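Local coordinates for flagellar basal body rod modification protein (Helicobacter pylori 26695, PDB 4ZZF), which is probably required for assembly of the bacterial flagellar hook, where it may serve as a scaffolding protein, at residues Ser26-Phe31 / Tyr68-Trp73. Numbering follows the deposited sequence.
Sequences SFSLFF and YINFEW
F27 and F71 pair across two antiparallel strands, 26-31 and 68-73, which pair in one wall of the Ig-like β-sandwich of FlgD. Backbone hydrogen bonds run both ways between F27 and F71 and between L29 and I69; the shortest goes from F71 N to F27 O, 2.7 Å. On the inner face, F27 has CG between its own backbone N and carbonyl carbon (chi1 70°), leaning CG toward the partner strand; the ring beyond it lies against F71. There F71 CB sits as a bump over one face of that ring, off toward the rim, 3.4 Å from F27 CZ. The two rings are slid apart and barely overlap, while W73 CB lies at the F27 edge, near the ring plane. L29 CB meets F71 CE2 at 3.9 Å, and F31 reaches F71 tip to tip while its CD1 touches I69 CD1. I44 of strand 43-47, in the facing sheet, packs on F27, L29 and F71. The other face carries S28, N70, F30 and Y68. A water bridges S28 OG and N70 OD1, and Y68 OH is hydrogen-bonded to E112 O. F30 turns its ring edge into the Y68 face, planes at 63°, and sets CD1 over the tyrosine ring centre, 3.6 Å from Y68 CZ.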
# COMPACT_ATOMS: atom_id res chain seq x y z
N SER A 26 29.42 1.82 16.25
CA SER A 26 28.87 2.04 14.93
C SER A 26 27.42 2.42 15.10
O SER A 26 26.73 1.84 15.94
CB SER A 26 29.00 0.79 14.05
OG SER A 26 30.34 0.59 13.66
N PHE A 27 26.96 3.40 14.32
CA PHE A 27 25.55 3.77 14.33
C PHE A 27 25.16 4.40 13.00
O PHE A 27 26.01 4.83 12.21
CB PHE A 27 25.24 4.73 15.49
CG PHE A 27 25.83 6.10 15.31
CD1 PHE A 27 27.11 6.39 15.75
CD2 PHE A 27 25.10 7.11 14.69
CE1 PHE A 27 27.65 7.65 15.58
CE2 PHE A 27 25.64 8.37 14.52
CZ PHE A 27 26.91 8.64 14.96
N SER A 28 23.86 4.46 12.75
CA SER A 28 23.33 4.92 11.48
C SER A 28 22.28 6.04 11.69
O SER A 28 21.50 6.02 12.65
CB SER A 28 22.76 3.73 10.72
OG SER A 28 21.69 4.10 9.88
N LEU A 29 22.32 7.03 10.80
CA LEU A 29 21.36 8.13 10.80
C LEU A 29 20.69 8.25 9.44
O LEU A 29 21.35 8.10 8.40
CB LEU A 29 22.04 9.45 11.16
CG LEU A 29 22.49 9.60 12.60
CD1 LEU A 29 23.19 10.95 12.79
CD2 LEU A 29 21.31 9.48 13.50
N PHE A 30 19.40 8.55 9.43
CA PHE A 30 18.70 8.68 8.17
C PHE A 30 18.49 10.14 7.80
O PHE A 30 17.89 10.89 8.58
CB PHE A 30 17.36 7.95 8.23
CG PHE A 30 16.56 8.03 6.97
CD1 PHE A 30 16.75 7.10 5.96
CD2 PHE A 30 15.60 9.03 6.79
CE1 PHE A 30 16.00 7.18 4.79
CE2 PHE A 30 14.86 9.10 5.63
CZ PHE A 30 15.06 8.17 4.63
N PHE A 31 18.98 10.54 6.63
CA PHE A 31 18.79 11.90 6.14
C PHE A 31 17.74 11.95 5.03
O PHE A 31 17.93 11.40 3.95
CB PHE A 31 20.13 12.50 5.70
CG PHE A 31 21.11 12.66 6.83
CD1 PHE A 31 21.90 11.58 7.23
CD2 PHE A 31 21.19 13.85 7.54
CE1 PHE A 31 22.79 11.70 8.30
CE2 PHE A 31 22.06 13.98 8.60
CZ PHE A 31 22.87 12.90 8.99
N TYR A 68 20.36 6.55 4.58
CA TYR A 68 21.09 6.03 5.73
C TYR A 68 22.59 6.20 5.54
O TYR A 68 23.14 5.77 4.54
CB TYR A 68 20.76 4.56 5.97
CG TYR A 68 19.37 4.31 6.54
CD1 TYR A 68 19.08 4.59 7.87
CD2 TYR A 68 18.37 3.78 5.75
CE1 TYR A 68 17.82 4.36 8.39
CE2 TYR A 68 17.12 3.53 6.25
CZ TYR A 68 16.84 3.83 7.57
OH TYR A 68 15.58 3.60 8.05
N ILE A 69 23.24 6.82 6.51
CA ILE A 69 24.70 6.95 6.49
C ILE A 69 25.26 6.33 7.77
O ILE A 69 24.71 6.54 8.85
CB ILE A 69 25.13 8.43 6.36
CG1 ILE A 69 24.49 9.06 5.12
CG2 ILE A 69 26.65 8.56 6.27
CD1 ILE A 69 24.72 10.57 5.01
N ASN A 70 26.34 5.56 7.65
CA ASN A 70 26.94 4.92 8.83
C ASN A 70 28.07 5.74 9.42
O ASN A 70 28.90 6.28 8.70
CB ASN A 70 27.43 3.52 8.50
CG ASN A 70 26.36 2.66 7.90
OD1 ASN A 70 25.32 2.42 8.52
ND2 ASN A 70 26.58 2.22 6.67
N PHE A 71 28.08 5.84 10.73
CA PHE A 71 29.08 6.63 11.43
C PHE A 71 29.73 5.79 12.51
O PHE A 71 29.24 4.72 12.86
CB PHE A 71 28.46 7.88 12.05
CG PHE A 71 27.77 8.78 11.05
CD1 PHE A 71 28.48 9.78 10.40
CD2 PHE A 71 26.41 8.64 10.80
CE1 PHE A 71 27.84 10.62 9.51
CE2 PHE A 71 25.77 9.47 9.90
CZ PHE A 71 26.48 10.46 9.25
N GLU A 72 30.86 6.28 13.03
CA GLU A 72 31.49 5.65 14.18
C GLU A 72 31.81 6.72 15.21
O GLU A 72 32.10 7.86 14.86
CB GLU A 72 32.75 4.88 13.78
CG GLU A 72 32.46 3.59 13.00
CD GLU A 72 33.71 2.84 12.54
OE1 GLU A 72 34.80 3.45 12.49
OE2 GLU A 72 33.58 1.63 12.23
N TRP A 73 31.72 6.34 16.47
CA TRP A 73 32.11 7.20 17.57
C TRP A 73 33.07 6.43 18.47
O TRP A 73 32.76 5.30 18.86
CB TRP A 73 30.88 7.63 18.34
CG TRP A 73 31.17 8.39 19.59
CD1 TRP A 73 32.10 9.36 19.75
CD2 TRP A 73 30.51 8.23 20.85
NE1 TRP A 73 32.06 9.83 21.04
CE2 TRP A 73 31.09 9.16 21.73
CE3 TRP A 73 29.49 7.41 21.31
CZ2 TRP A 73 30.69 9.28 23.05
CZ3 TRP A 73 29.08 7.54 22.62
CH2 TRP A 73 29.68 8.46 23.48
O HOH W 1 22.50 2.08 8.04